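Local atomic coordinates of Glyco_hydro_cc domain-containing protein (Blastomyces gilchristii, PDB entry 6UB0), a protein that hydrolyses beta-1,3-glucan as a curdlan-specific exo-beta-1,3-glucanase of glycoside hydrolase family GH128, subgroup III. Residues Thr16-Gly21 against Phe209-Leu214; Trp196-Ser199 against Arg205-Ser208. One frame throughout, in Å; residues are numbered along the deposited sequence.

Contact 1. Residues Thr16-Gly21 against Phe209-Leu214. With BGC (beta-D-glucopyranose), chain B.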
loop_
_atom_site.group_PDB
_atom_site.type_symbol
_atom_site.label_atom_id
_atom_site.label_comp_id
_atom_site.label_asym_id
_atom_site.label_seq_id
_atom_site.Cartn_x
_atom_site.Cartn_y
_atom_site.Cartn_z
ATOM N N THR A 16 16.280 7.175 -7.270
ATOM C CA THR A 16 17.733 7.406 -7.022
ATOM C C THR A 16 17.938 8.343 -5.816
ATOM O O THR A 16 18.852 8.083 -5.027
ATOM C CB THR A 16 18.446 7.848 -8.301
ATOM O OG1 THR A 16 18.644 6.627 -9.022
ATOM C CG2 THR A 16 19.767 8.535 -8.034
ATOM N N ALA A 17 17.095 9.352 -5.617
ATOM C CA ALA A 17 17.257 10.325 -4.516
ATOM C C ALA A 17 17.215 9.597 -3.172
ATOM O O ALA A 17 17.730 10.143 -2.215
ATOM C CB ALA A 17 16.230 11.418 -4.603
ATOM N N PHE A 18 16.678 8.383 -3.123
ATOM C CA PHE A 18 16.493 7.589 -1.880
ATOM C C PHE A 18 17.529 6.464 -1.786
ATOM O O PHE A 18 17.451 5.705 -0.809
ATOM C CB PHE A 18 15.064 7.038 -1.834
ATOM C CG PHE A 18 14.061 8.138 -1.639
ATOM C CD1 PHE A 18 13.818 8.623 -0.361
ATOM C CD2 PHE A 18 13.392 8.714 -2.715
ATOM C CE1 PHE A 18 12.919 9.659 -0.155
ATOM C CE2 PHE A 18 12.502 9.762 -2.509
ATOM C CZ PHE A 18 12.266 10.236 -1.229
ATOM N N GLU A 19 18.485 6.391 -2.715
ATOM C CA GLU A 19 19.554 5.348 -2.719
ATOM C C GLU A 19 20.232 5.242 -1.360
ATOM O O GLU A 19 20.577 6.285 -0.803
ATOM C CB GLU A 19 20.665 5.664 -3.706
ATOM C CG GLU A 19 20.815 4.637 -4.792
ATOM C CD GLU A 19 21.955 5.007 -5.723
ATOM O OE1 GLU A 19 21.783 4.903 -6.939
ATOM O OE2 GLU A 19 22.991 5.472 -5.204
ATOM N N GLY A 20 20.419 4.001 -0.881
ATOM C CA GLY A 20 21.080 3.678 0.392
ATOM C C GLY A 20 20.251 3.970 1.621
ATOM O O GLY A 20 20.792 3.753 2.723
ATOM N N GLY A 21 18.998 4.457 1.501
ATOM C CA GLY A 21 18.055 4.523 2.631
ATOM C C GLY A 21 17.539 3.121 2.992
ATOM O O GLY A 21 17.843 2.156 2.302
ATOM N N PHE A 209 3.194 8.784 1.438
ATOM C CA PHE A 209 2.598 9.216 0.160
ATOM C C PHE A 209 3.165 10.584 -0.232
ATOM O O PHE A 209 2.815 11.559 0.380
ATOM C CB PHE A 209 1.070 9.252 0.297
ATOM C CG PHE A 209 0.353 9.723 -0.929
ATOM C CD1 PHE A 209 0.005 8.854 -1.954
ATOM C CD2 PHE A 209 0.005 11.069 -1.067
ATOM C CE1 PHE A 209 -0.687 9.295 -3.063
ATOM C CE2 PHE A 209 -0.665 11.503 -2.199
ATOM C CZ PHE A 209 -1.034 10.631 -3.186
ATOM N N PHE A 210 4.005 10.701 -1.263
ATOM C CA PHE A 210 4.711 9.646 -1.973
ATOM C C PHE A 210 6.014 10.233 -2.548
ATOM O O PHE A 210 6.244 11.464 -2.412
ATOM C CB PHE A 210 3.876 9.062 -3.102
ATOM C CG PHE A 210 3.412 9.950 -4.256
ATOM C CD1 PHE A 210 2.687 11.103 -4.053
ATOM C CD2 PHE A 210 3.691 9.559 -5.550
ATOM C CE1 PHE A 210 2.268 11.857 -5.124
ATOM C CE2 PHE A 210 3.261 10.317 -6.627
ATOM C CZ PHE A 210 2.543 11.452 -6.403
ATOM N N VAL A 211 6.827 9.395 -3.173
ATOM C CA VAL A 211 8.191 9.771 -3.661
ATOM C C VAL A 211 8.092 11.073 -4.473
ATOM O O VAL A 211 8.842 12.035 -4.228
ATOM C CB VAL A 211 8.784 8.617 -4.490
ATOM C CG1 VAL A 211 9.894 9.106 -5.415
ATOM C CG2 VAL A 211 9.211 7.481 -3.583
ATOM N N ASP A 212 7.172 11.137 -5.427
ATOM C CA ASP A 212 7.179 12.249 -6.409
ATOM C C ASP A 212 6.885 13.559 -5.692
ATOM O O ASP A 212 7.175 14.591 -6.294
ATOM C CB ASP A 212 6.218 12.043 -7.578
ATOM C CG ASP A 212 6.530 10.776 -8.342
ATOM O OD1 ASP A 212 6.728 9.751 -7.671
ATOM O OD2 ASP A 212 6.600 10.822 -9.610
ATOM N N ASN A 213 6.268 13.543 -4.507
ATOM C CA ASN A 213 6.006 14.808 -3.777
ATOM C C ASN A 213 7.168 15.065 -2.814
ATOM O O ASN A 213 7.212 16.159 -2.286
ATOM C CB ASN A 213 4.690 14.808 -2.987
ATOM C CG ASN A 213 3.445 14.890 -3.849
ATOM O OD1 ASN A 213 3.489 15.072 -5.058
ATOM N ND2 ASN A 213 2.295 14.785 -3.231
ATOM N N LEU A 214 8.006 14.057 -2.528
ATOM C CA LEU A 214 9.103 14.123 -1.517
ATOM C C LEU A 214 10.406 14.590 -2.163
ATOM O O LEU A 214 11.363 14.801 -1.426
ATOM C CB LEU A 214 9.294 12.738 -0.901
ATOM C CG LEU A 214 8.188 12.277 0.051
ATOM C CD1 LEU A 214 8.452 10.833 0.497
ATOM C CD2 LEU A 214 8.097 13.205 1.254
HETATM C C2 BGC B . -3.932 7.124 -8.384
HETATM C C3 BGC B . -2.742 6.533 -9.082
HETATM C C4 BGC B . -1.625 7.545 -8.950
HETATM C C5 BGC B . -1.391 7.893 -7.464
HETATM C C6 BGC B . -0.374 8.977 -7.080
HETATM C C1 BGC B . -3.647 7.526 -6.963
HETATM O O2 BGC B . -4.914 6.081 -8.387
HETATM O O3 BGC B . -3.023 6.096 -10.446
HETATM O O4 BGC B . -0.532 6.909 -9.612
HETATM O O5 BGC B . -2.556 8.447 -6.842
HETATM O O6 BGC B . -0.661 10.142 -7.902
#
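Phe18 reaches Val211 and Leu214 with the far end of its ring, and these touches alone join residues 16-21 to 209-214. From CB, which points toward the other segment, the side chain leaves with CG anti to the carbonyl carbon (chi1 -69°), and the ring is carried out beyond the backbone of its own loop. At CE2 the ring comes against both branches of Val211, with CG1 at 4.0 Å and CG2 at 4.1 Å from that carbon. One step further, CZ lies 3.9 Å from Leu214 CB, which sits at the ring edge, in its plane. No hydrogen bond crosses here, which suits a wholly hydrocarbon meeting: a long flat phenylalanine spans the distance from loop to helix, while a branched valine and a leucine offer it methyl and methylene groups. The Phe18 side chain also touches Leu7 of strand 5-8 and Leu220 of strand 219-220. Its loop then reverses in a type II beta turn, Phe18 to Gly21, with Gly21 N bonded to Phe18 O at 3.0 Å; Gly20 accepts the positive phi of that turn.

The opposite end of 209-214 faces sugar. A cis peptide bond precedes Phe210, and CD1 of Phe210 stands over the centre of the Phe209 ring. Both rings pack against the C6 hydroxymethyl group of beta-D-glucopyranose: C6 stands 3.8 Å above the plane of the Phe210 ring, offset toward the rim, Phe210 CZ is 3.8 Å from the glucose O6, and Phe209 CE1 approaches the same C6 obliquely at 4.0 Å. Trp29 meets Phe210 nearly at right angles. Aromatic rings set against the sugar are characteristic of a glycoside hydrolase binding cleft, here in a TIM-barrel enzyme.

Contact 2. Residues Trp196-Ser199 against Arg205-Ser208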
loop_
_atom_site.group_PDB
_atom_site.type_symbol
_atom_site.label_atom_id
_atom_site.label_comp_id
_atom_site.label_asym_id
_atom_site.label_seq_id
_atom_site.Cartn_x
_atom_site.Cartn_y
_atom_site.Cartn_z
ATOM N N TRP A 196 6.795 3.911 15.307
ATOM C CA TRP A 196 5.563 3.186 15.717
ATOM C C TRP A 196 5.231 2.105 14.675
ATOM O O TRP A 196 4.985 0.894 15.036
ATOM C CB TRP A 196 4.422 4.206 15.879
ATOM C CG TRP A 196 3.176 3.596 16.430
ATOM C CD1 TRP A 196 2.930 3.332 17.742
ATOM C CD2 TRP A 196 2.040 3.109 15.693
ATOM N NE1 TRP A 196 1.719 2.707 17.875
ATOM C CE2 TRP A 196 1.143 2.573 16.640
ATOM C CE3 TRP A 196 1.688 3.081 14.339
ATOM C CZ2 TRP A 196 -0.079 2.018 16.276
ATOM C CZ3 TRP A 196 0.491 2.514 13.981
ATOM C CH2 TRP A 196 -0.385 1.999 14.942
ATOM N N LEU A 197 5.275 2.510 13.405
ATOM C CA LEU A 197 5.046 1.570 12.272
ATOM C C LEU A 197 6.150 0.516 12.319
ATOM O O LEU A 197 5.838 -0.673 12.136
ATOM C CB LEU A 197 4.987 2.351 10.947
ATOM C CG LEU A 197 3.771 3.267 10.802
ATOM C CD1 LEU A 197 3.981 4.350 9.754
ATOM C CD2 LEU A 197 2.530 2.444 10.465
ATOM N N ASP A 198 7.401 0.919 12.553
ATOM C CA ASP A 198 8.569 -0.009 12.447
ATOM C C ASP A 198 8.507 -1.116 13.540
ATOM O O ASP A 198 8.919 -2.275 13.277
ATOM C CB ASP A 198 9.859 0.809 12.514
ATOM C CG ASP A 198 10.209 1.392 11.159
ATOM O OD1 ASP A 198 9.663 0.859 10.138
ATOM O OD2 ASP A 198 10.983 2.370 11.120
ATOM N N SER A 199 7.976 -0.815 14.717
ATOM C CA SER A 199 7.899 -1.796 15.836
ATOM C C SER A 199 6.511 -2.446 15.897
ATOM O O SER A 199 6.416 -3.549 16.506
ATOM C CB SER A 199 8.276 -1.143 17.123
ATOM O OG SER A 199 7.614 0.102 17.204
ATOM N N ARG A 205 4.625 -3.925 6.078
ATOM C CA ARG A 205 5.241 -2.951 5.134
ATOM C C ARG A 205 4.439 -1.656 5.083
ATOM O O ARG A 205 3.217 -1.684 5.399
ATOM C CB ARG A 205 5.390 -3.540 3.734
ATOM C CG ARG A 205 6.559 -4.510 3.584
ATOM C CD ARG A 205 6.799 -4.852 2.128
ATOM N NE ARG A 205 8.055 -5.527 1.870
ATOM C CZ ARG A 205 8.422 -6.063 0.708
ATOM N NH1 ARG A 205 7.610 -6.012 -0.335
ATOM N NH2 ARG A 205 9.621 -6.626 0.595
ATOM N N TYR A 206 5.111 -0.531 4.777
ATOM C CA TYR A 206 4.395 0.769 4.621
ATOM C C TYR A 206 5.112 1.658 3.600
ATOM O O TYR A 206 6.311 1.410 3.345
ATOM C CB TYR A 206 4.181 1.456 5.971
ATOM C CG TYR A 206 5.468 1.825 6.658
ATOM C CD1 TYR A 206 6.189 2.937 6.265
ATOM C CD2 TYR A 206 6.014 1.001 7.635
ATOM C CE1 TYR A 206 7.402 3.246 6.848
ATOM C CE2 TYR A 206 7.218 1.314 8.247
ATOM C CZ TYR A 206 7.940 2.408 7.804
ATOM O OH TYR A 206 9.138 2.695 8.375
ATOM N N ALA A 207 4.426 2.718 3.151
ATOM C CA ALA A 207 4.931 3.738 2.206
ATOM C C ALA A 207 4.266 5.075 2.497
ATOM O O ALA A 207 3.018 5.210 2.408
ATOM C CB ALA A 207 4.680 3.337 0.790
ATOM N N SER A 208 5.065 6.067 2.823
ATOM C CA SER A 208 4.573 7.454 2.892
ATOM C C SER A 208 4.183 7.892 1.501
ATOM O O SER A 208 4.788 7.392 0.507
ATOM C CB SER A 208 5.577 8.401 3.475
ATOM O OG SER A 208 4.912 9.250 4.392
#
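Leu197 is the first residue of 196-199 to meet the strand, and it does so against the ring of Tyr206. The CB of Leu197 points toward residues 205-208 and lies 3.7 Å from Tyr206 CE2. Its CD1 stands 4.2 Å above the ring plane, over the centre, so one face of the tyrosine is roofed by a leucine methyl. A branched aliphatic chain suits this buried seam, since it can cover an aromatic face without bringing in polarity.

Asp198 follows and makes the polar part of the contact. Its CG lies anti to the carbonyl carbon (chi1 -83°), and this carries the carboxylate to the edge of the tyrosine ring. Tyr206 OH donates to Asp198 OD1 over 2.6 Å. The hydroxyl comes on the syn side, though 32° out of the carboxylate plane, and the carboxylate and ring planes are 41° apart. Tyrosine suits the site because its ring can fill the apolar seam while its OH reaches the Asp198 carboxylate.

Arg5 binds both partners, by a salt bridge to Asp198 OD2 and a hydrogen bond to Tyr206 OH, and Ser2 OG adds a bond to OD1. Such surroundings would probably stabilise the charged aspartate. The strand's backbone pairs with strand 172-180, and Leu194 packs on Tyr206 as well. Helix 183-199 thus lies against strand 203-208, the closing half of the beta-alpha-beta unit 172-180, 183-199, 203-208, the crossover from which a TIM barrel is built.

In the fold
Contact 2 and contact 1 occupy successive parts of the chain, their centres 15 Å apart: strand 203-208 runs from the helix packing of Tyr206 into Phe209 and Phe210, and then into helix 211-214. Contact 2 is nested inside the long loop that contact 1 closes, because residues 196-208 lie between 16-21 and 209-214. Apart from adjoining in sequence at residues 208 and 209, the segments of the two contacts do not meet. Phe209 and Phe210 reach the sugars of the glycan pocket, while the packing side chains stand back from it, Leu214 about 13 Å and Tyr206 about 14 Å from the bound alpha-D-glucopyranose. Contact 2 thus packs the barrel wall whose strand leads to the pocket.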